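Thiol:disulfide interchange protein (Proteus mirabilis, PDB 4OD7) probably acts as a periplasmic thioredoxin-fold oxidase of the DsbA family, introducing disulfide bonds into other proteins by dithiol-disulfide exchange. Local coordinates at residues Val41-Val44 and Asn45-Val48; Ala169-Pro172 and Glu173-Ala176; Ile109-Thr112 and Phe113-Gly117. The protein carries 1 engineered substitution. One frame throughout, in Å; residues are numbered along the deposited sequence.

Interaction 1 of 3, residues Val41-Val44 and Asn45-Val48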
loop_
_atom_site.group_PDB
_atom_site.type_symbol
_atom_site.label_atom_id
_atom_site.label_comp_id
_atom_site.label_asym_id
_atom_site.label_seq_id
_atom_site.Cartn_x
_atom_site.Cartn_y
_atom_site.Cartn_z
ATOM N N VAL A 41 -6.831 -8.517 6.382
ATOM C CA VAL A 41 -7.070 -9.515 7.451
ATOM C C VAL A 41 -6.400 -9.075 8.758
ATOM O O VAL A 41 -7.068 -8.902 9.771
ATOM C CB VAL A 41 -6.552 -10.952 7.044
ATOM C CG1 VAL A 41 -6.838 -11.959 8.156
ATOM C CG2 VAL A 41 -7.165 -11.420 5.699
ATOM N N TYR A 42 -5.087 -8.919 8.739
ATOM C CA TYR A 42 -4.336 -8.559 9.931
ATOM C C TYR A 42 -4.429 -7.065 10.241
ATOM O O TYR A 42 -4.212 -6.669 11.381
ATOM C CB TYR A 42 -2.852 -8.934 9.790
ATOM C CG TYR A 42 -2.532 -10.420 9.741
ATOM C CD1 TYR A 42 -3.411 -11.378 10.222
ATOM C CD2 TYR A 42 -1.297 -10.855 9.267
ATOM C CE1 TYR A 42 -3.091 -12.715 10.188
ATOM C CE2 TYR A 42 -0.965 -12.196 9.233
ATOM C CZ TYR A 42 -1.853 -13.126 9.699
ATOM O OH TYR A 42 -1.502 -14.466 9.676
ATOM N N LYS A 43 -4.708 -6.249 9.222
ATOM C CA LYS A 43 -4.849 -4.801 9.387
ATOM C C LYS A 43 -3.570 -4.160 9.951
ATOM O O LYS A 43 -3.624 -3.353 10.857
ATOM C CB LYS A 43 -6.037 -4.533 10.313
ATOM C CG LYS A 43 -7.358 -5.123 9.819
ATOM C CD LYS A 43 -8.432 -4.920 10.835
ATOM C CE LYS A 43 -9.753 -5.534 10.463
ATOM N NZ LYS A 43 -10.850 -4.885 11.275
ATOM N N VAL A 44 -2.407 -4.545 9.451
ATOM C CA VAL A 44 -1.183 -4.025 10.019
ATOM C C VAL A 44 -1.034 -2.572 9.587
ATOM O O VAL A 44 -0.707 -1.721 10.412
ATOM C CB VAL A 44 0.046 -4.854 9.607
ATOM C CG1 VAL A 44 1.313 -4.340 10.282
ATOM C CG2 VAL A 44 -0.135 -6.292 9.975
ATOM N N ASN A 45 -1.266 -2.254 8.313
ATOM C CA ASN A 45 -1.129 -0.833 7.902
ATOM C C ASN A 45 -2.153 0.086 8.579
ATOM O O ASN A 45 -1.860 1.219 8.908
ATOM C CB ASN A 45 -1.252 -0.633 6.396
ATOM C CG ASN A 45 -2.623 -0.947 5.873
ATOM O OD1 ASN A 45 -3.189 -1.977 6.183
ATOM N ND2 ASN A 45 -3.195 -0.024 5.136
ATOM N N SER A 46 -3.344 -0.419 8.815
ATOM C CA SER A 46 -4.339 0.374 9.467
ATOM C C SER A 46 -4.017 0.558 10.964
ATOM O O SER A 46 -4.253 1.629 11.491
ATOM C CB SER A 46 -5.721 -0.205 9.174
ATOM O OG SER A 46 -5.754 -1.558 9.409
ATOM N N THR A 47 -3.489 -0.447 11.643
ATOM C CA THR A 47 -3.049 -0.288 13.025
ATOM C C THR A 47 -1.966 0.780 13.100
ATOM O O THR A 47 -1.974 1.640 13.968
ATOM C CB THR A 47 -2.483 -1.606 13.601
ATOM O OG1 THR A 47 -3.530 -2.566 13.692
ATOM C CG2 THR A 47 -1.883 -1.415 15.010
ATOM N N VAL A 48 -1.075 0.729 12.117
ATOM C CA VAL A 48 0.041 1.647 11.998
ATOM C C VAL A 48 -0.438 3.083 11.768
ATOM O O VAL A 48 0.045 4.015 12.419
ATOM C CB VAL A 48 0.972 1.205 10.851
ATOM C CG1 VAL A 48 1.927 2.308 10.439
ATOM C CG2 VAL A 48 1.741 -0.050 11.245
#
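Lys43 is the N-cap of helix 44-51, and its carbonyl oxygen is gripped by residues of that helix's first turn. The bond from Thr47 N to Lys43 O is 3.0 Å long with an N-H...O angle of 159°. Thr47 OG1 donates to the same Lys43 O at 2.9 Å, and the two donors arrive from opposite faces of the carbonyl plane. The hydroxyl can reach back because chi1 of Thr47 (-66°) sets OG1 beside its own backbone N. A third, weak bond comes from Ser46 OG, which also lies against Lys43 CB at 3.1 Å. In the next step along the helix, Val48 N bonds to Val44 O at 3.0 Å.

The Lys43 turn is the kink in the long helical segment that starts at the redox-active site, as in the DsbA form of the thioredoxin fold: helix 33-41 stops, and Lys43, with positive phi (59°), redirects the chain into helix 44-51. Val44 keeps a backbone bond to Phe38 of the preceding helix. Its side chain faces Ala176 and Tyr179 of helix 172-187, and along its own helix Val44 CG1 stands 4.4 Å from CG2 of Val48, a loose apolar neighbour.

Asn45 leaves the helix on a different side, roughly at right angles to Val44. Its ND2 makes weak hydrogen bonds to Glu26 of the central sheet and Glu49 of its own helix, whereas Asn45 N, buried in the first turn, has no hydrogen-bond partner in the model. The extended aliphatic chain of Lys43 starts over Ser46 OG, then leads away from the turn, and Lys43 as a whole is exposed.

Interaction 2 of 3, residues Ala169-Pro172 and Glu173-Ala176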
loop_
_atom_site.group_PDB
_atom_site.type_symbol
_atom_site.label_atom_id
_atom_site.label_comp_id
_atom_site.label_asym_id
_atom_site.label_seq_id
_atom_site.Cartn_x
_atom_site.Cartn_y
_atom_site.Cartn_z
ATOM N N ALA A 169 6.374 -11.823 17.083
ATOM C CA ALA A 169 5.095 -11.730 17.777
ATOM C C ALA A 169 4.533 -13.103 18.048
ATOM O O ALA A 169 4.840 -14.086 17.363
ATOM C CB ALA A 169 4.097 -10.910 16.984
ATOM N N LYS A 170 3.719 -13.188 19.073
ATOM C CA LYS A 170 3.190 -14.468 19.435
ATOM C C LYS A 170 1.838 -14.596 18.790
ATOM O O LYS A 170 1.196 -15.617 18.893
ATOM C CB LYS A 170 3.105 -14.577 20.943
ATOM C CG LYS A 170 4.461 -14.427 21.569
ATOM C CD LYS A 170 4.983 -15.723 22.056
ATOM C CE LYS A 170 6.455 -15.875 21.759
ATOM N NZ LYS A 170 7.158 -16.395 22.956
ATOM N N SER A 171 1.386 -13.532 18.140
ATOM C CA SER A 171 0.167 -13.603 17.394
ATOM C C SER A 171 0.206 -12.535 16.336
ATOM O O SER A 171 1.032 -11.635 16.422
ATOM C CB SER A 171 -1.006 -13.401 18.306
ATOM O OG SER A 171 -0.981 -12.068 18.778
ATOM N N PRO A 172 -0.617 -12.673 15.280
ATOM C CA PRO A 172 -0.727 -11.643 14.249
ATOM C C PRO A 172 -1.220 -10.317 14.816
ATOM O O PRO A 172 -0.814 -9.265 14.355
ATOM C CB PRO A 172 -1.708 -12.247 13.262
ATOM C CG PRO A 172 -1.588 -13.694 13.455
ATOM C CD PRO A 172 -1.267 -13.919 14.861
ATOM N N GLU A 173 -2.048 -10.390 15.858
ATOM C CA GLU A 173 -2.689 -9.220 16.463
ATOM C C GLU A 173 -1.635 -8.422 17.175
ATOM O O GLU A 173 -1.575 -7.220 17.039
ATOM C CB GLU A 173 -3.788 -9.682 17.413
ATOM C CG GLU A 173 -4.857 -10.629 16.751
ATOM C CD GLU A 173 -4.342 -12.027 16.341
ATOM O OE1 GLU A 173 -3.138 -12.277 16.441
ATOM O OE2 GLU A 173 -5.135 -12.877 15.890
ATOM N N GLU A 174 -0.807 -9.112 17.938
ATOM C CA GLU A 174 0.407 -8.545 18.503
ATOM C C GLU A 174 1.389 -8.101 17.442
ATOM O O GLU A 174 2.117 -7.129 17.650
ATOM C CB GLU A 174 1.099 -9.500 19.443
ATOM C CG GLU A 174 0.524 -9.458 20.811
ATOM C CD GLU A 174 1.429 -10.114 21.800
ATOM O OE1 GLU A 174 2.624 -10.302 21.477
ATOM O OE2 GLU A 174 0.960 -10.430 22.906
ATOM N N TYR A 175 1.414 -8.818 16.314
ATOM C CA TYR A 175 2.353 -8.510 15.241
ATOM C C TYR A 175 2.060 -7.147 14.732
ATOM O O TYR A 175 2.975 -6.406 14.488
ATOM C CB TYR A 175 2.267 -9.486 14.059
ATOM C CG TYR A 175 3.237 -9.163 12.932
ATOM C CD1 TYR A 175 4.590 -9.481 13.018
ATOM C CD2 TYR A 175 2.798 -8.487 11.805
ATOM C CE1 TYR A 175 5.467 -9.174 11.983
ATOM C CE2 TYR A 175 3.670 -8.167 10.774
ATOM C CZ TYR A 175 5.007 -8.503 10.879
ATOM O OH TYR A 175 5.851 -8.178 9.845
ATOM N N ALA A 176 0.800 -6.834 14.511
ATOM C CA ALA A 176 0.429 -5.516 14.002
ATOM C C ALA A 176 0.723 -4.413 15.023
ATOM O O ALA A 176 1.141 -3.314 14.667
ATOM C CB ALA A 176 -0.989 -5.518 13.645
HETATM O O HOH W 1 -0.810 -12.516 21.580
#
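Ser171 N-caps helix 172-187: Ser171 OG accepts from Glu174 N at 3.1 Å with an N-H...O angle of 165°. Its chi1 of 67° places OG between its own backbone N and carbonyl carbon, turned to the helix end. The first regular helical bonds follow, from Tyr175 N to Ser171 O (2.8 Å) and from Ala176 N to Pro172 O (2.9 Å). The former is bent, at 131°.

The tightly packed part of this helix start centres on Ala169 and Pro172. Ala169 CB sits 3.4 Å from Tyr175 CA and lies at the edge of the tyrosine ring, near its plane. Farther out, that ring stacks on an aromatic side chain of the bound peptide, against which Pro172 also packs, while Tyr175 OH bonds to Asn164 O. The helix start thus forms part of the peptide-binding surface. Glu173, an exposed residue bent at chi2, curls its carboxylate back close against the proline ring, with OE1 2.9 Å from Pro172 CD.

The loose, solvent side belongs to Glu174. Extended beyond CG, it is linked to the cap through a water whose oxygen lies 2.8 Å from Ser171 OG and donates a weak bond to Glu174 OE2.

Interaction 3 of 3, residues Ile109-Thr112 and Phe113-Gly117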
loop_
_atom_site.group_PDB
_atom_site.type_symbol
_atom_site.label_atom_id
_atom_site.label_comp_id
_atom_site.label_asym_id
_atom_site.label_seq_id
_atom_site.Cartn_x
_atom_site.Cartn_y
_atom_site.Cartn_z
ATOM N N ILE A 109 -13.238 -2.983 -13.598
ATOM C CA ILE A 109 -12.755 -2.070 -12.570
ATOM C C ILE A 109 -13.789 -0.971 -12.371
ATOM O O ILE A 109 -14.222 -0.711 -11.257
ATOM C CB ILE A 109 -11.405 -1.478 -12.922
ATOM C CG1 ILE A 109 -10.414 -2.608 -13.197
ATOM C CG2 ILE A 109 -10.921 -0.620 -11.778
ATOM C CD1 ILE A 109 -9.025 -2.176 -13.580
ATOM N N ARG A 110 -14.213 -0.353 -13.463
ATOM C CA ARG A 110 -15.277 0.645 -13.432
ATOM C C ARG A 110 -16.555 0.147 -12.744
ATOM O O ARG A 110 -17.088 0.824 -11.852
ATOM C CB ARG A 110 -15.575 1.093 -14.851
ATOM C CG ARG A 110 -16.631 2.154 -14.966
ATOM C CD ARG A 110 -16.722 2.640 -16.363
ATOM N NE ARG A 110 -17.704 3.703 -16.492
ATOM C CZ ARG A 110 -19.000 3.491 -16.705
ATOM N NH1 ARG A 110 -19.475 2.255 -16.742
ATOM N NH2 ARG A 110 -19.831 4.515 -16.846
ATOM N N THR A 111 -17.021 -1.045 -13.110
ATOM C CA THR A 111 -18.222 -1.624 -12.485
ATOM C C THR A 111 -18.020 -1.779 -11.001
ATOM O O THR A 111 -18.937 -1.561 -10.251
ATOM C CB THR A 111 -18.599 -2.998 -13.052
ATOM O OG1 THR A 111 -18.948 -2.858 -14.435
ATOM C CG2 THR A 111 -19.764 -3.554 -12.313
ATOM N N THR A 112 -16.817 -2.166 -10.583
ATOM C CA THR A 112 -16.487 -2.318 -9.166
ATOM C C THR A 112 -16.640 -1.031 -8.347
ATOM O O THR A 112 -17.251 -1.029 -7.285
ATOM C CB THR A 112 -15.020 -2.816 -9.016
ATOM O OG1 THR A 112 -14.845 -4.015 -9.775
ATOM C CG2 THR A 112 -14.645 -3.063 -7.545
ATOM N N PHE A 113 -16.105 0.064 -8.872
ATOM C CA PHE A 113 -16.252 1.374 -8.247
ATOM C C PHE A 113 -17.751 1.724 -8.123
ATOM O O PHE A 113 -18.206 2.108 -7.048
ATOM C CB PHE A 113 -15.510 2.426 -9.034
ATOM C CG PHE A 113 -14.034 2.513 -8.679
ATOM C CD1 PHE A 113 -13.526 3.583 -7.958
ATOM C CD2 PHE A 113 -13.163 1.503 -9.017
ATOM C CE1 PHE A 113 -12.178 3.652 -7.632
ATOM C CE2 PHE A 113 -11.788 1.593 -8.698
ATOM C CZ PHE A 113 -11.315 2.644 -8.000
ATOM N N ILE A 114 -18.511 1.556 -9.212
ATOM C CA ILE A 114 -19.946 1.880 -9.216
ATOM C C ILE A 114 -20.733 1.038 -8.195
ATOM O O ILE A 114 -21.576 1.578 -7.491
ATOM C CB ILE A 114 -20.567 1.701 -10.637
ATOM C CG1 ILE A 114 -19.979 2.730 -11.626
ATOM C CG2 ILE A 114 -22.091 1.804 -10.575
ATOM C CD1 ILE A 114 -20.281 2.450 -13.078
ATOM N N ASN A 115 -20.428 -0.251 -8.055
ATOM C CA ASN A 115 -21.083 -1.069 -7.035
ATOM C C ASN A 115 -20.680 -0.739 -5.599
ATOM O O ASN A 115 -21.418 -1.019 -4.662
ATOM C CB ASN A 115 -20.764 -2.496 -7.279
ATOM C CG ASN A 115 -21.590 -3.058 -8.327
ATOM O OD1 ASN A 115 -22.761 -2.725 -8.441
ATOM N ND2 ASN A 115 -20.981 -3.880 -9.168
ATOM N N ALA A 116 -19.524 -0.101 -5.446
ATOM C CA ALA A 116 -19.079 0.442 -4.160
ATOM C C ALA A 116 -19.609 1.874 -3.928
ATOM O O ALA A 116 -19.071 2.595 -3.076
ATOM C CB ALA A 116 -17.559 0.423 -4.080
ATOM N N GLY A 117 -20.592 2.301 -4.742
ATOM C CA GLY A 117 -21.282 3.573 -4.560
ATOM C C GLY A 117 -20.751 4.815 -5.248
ATOM O O GLY A 117 -21.290 5.918 -5.105
#
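Ile109 and Phe113 meet one turn apart on helix 106-115, through backbone and side chain alike. Among the backbone hydrogen bonds, Phe113 N to Ile109 O measures 3.1 Å, and the next, Ile114 N to Arg110 O, is nearly straight at 169°. Asn115 N to Thr111 O continues the series. The following bond, Ala116 N to Thr112 O, is 3.1 Å long but bends to 140°, evidence that the regular pattern is giving way.

It gives way in a Schellman motif. Gly117 is its C-prime residue, with phi at 91°, a positive value that glycine adopts readily: Gly117 N bonds to Ile114 O at 3.0 Å, and Val118 N reaches back to Phe113 O.

The apolar contacts lie on the buried side of the helix. Ile109 and Phe113 run side by side, with Ile109 CG2 3.9 Å from Phe113 CE2. The ring also turns its edge to the backbone: Phe113 CD2 lies 3.3 Å from Ile109 O, which is in the ring plane. Helices 70-83 and 86-99 pack on the phenylalanine, and Tyr123 meets its ring with the two planes inclined, placing this pair in the core of the helical domain.

The polar side chains make contacts of a different kind. Arg110, extended from CG to NE, spreads its guanidinium so that Ile114 CD1 sits over one face, toward the rim, 3.8 Å from Arg110 NH1. A salt bridge from Arg110 NE to Asp124 ties it to helix 120-126. Thr111 CG2 and Asn115 ND2 lie alongside each other at 3.4 Å, while Thr111 OG1 and Thr112 OG1 bond to the carbonyl oxygens of Asp107 and Asp108.

Along the chain the order is interaction 1, interaction 3, interaction 2, yet it is interactions 1 and 2 that touch. Their centres are 11 Å apart: Tyr42 CE1 meets Pro172 CB at 3.4 Å, and Val44 CG2 meets Ala176 CB at 3.8 Å, so the starts of helices 44-51 and 172-187 pack together within the thioredoxin fold. Tyr42 joins the peptide-contacting residues of interaction 2, so both helix starts border one binding surface. Interaction 3 lies apart, its centre 24 Å from that of interaction 1 and 33 Å from that of interaction 2, at the end of helix 106-115 in the helical domain inserted between strands 58-62 and 153-156.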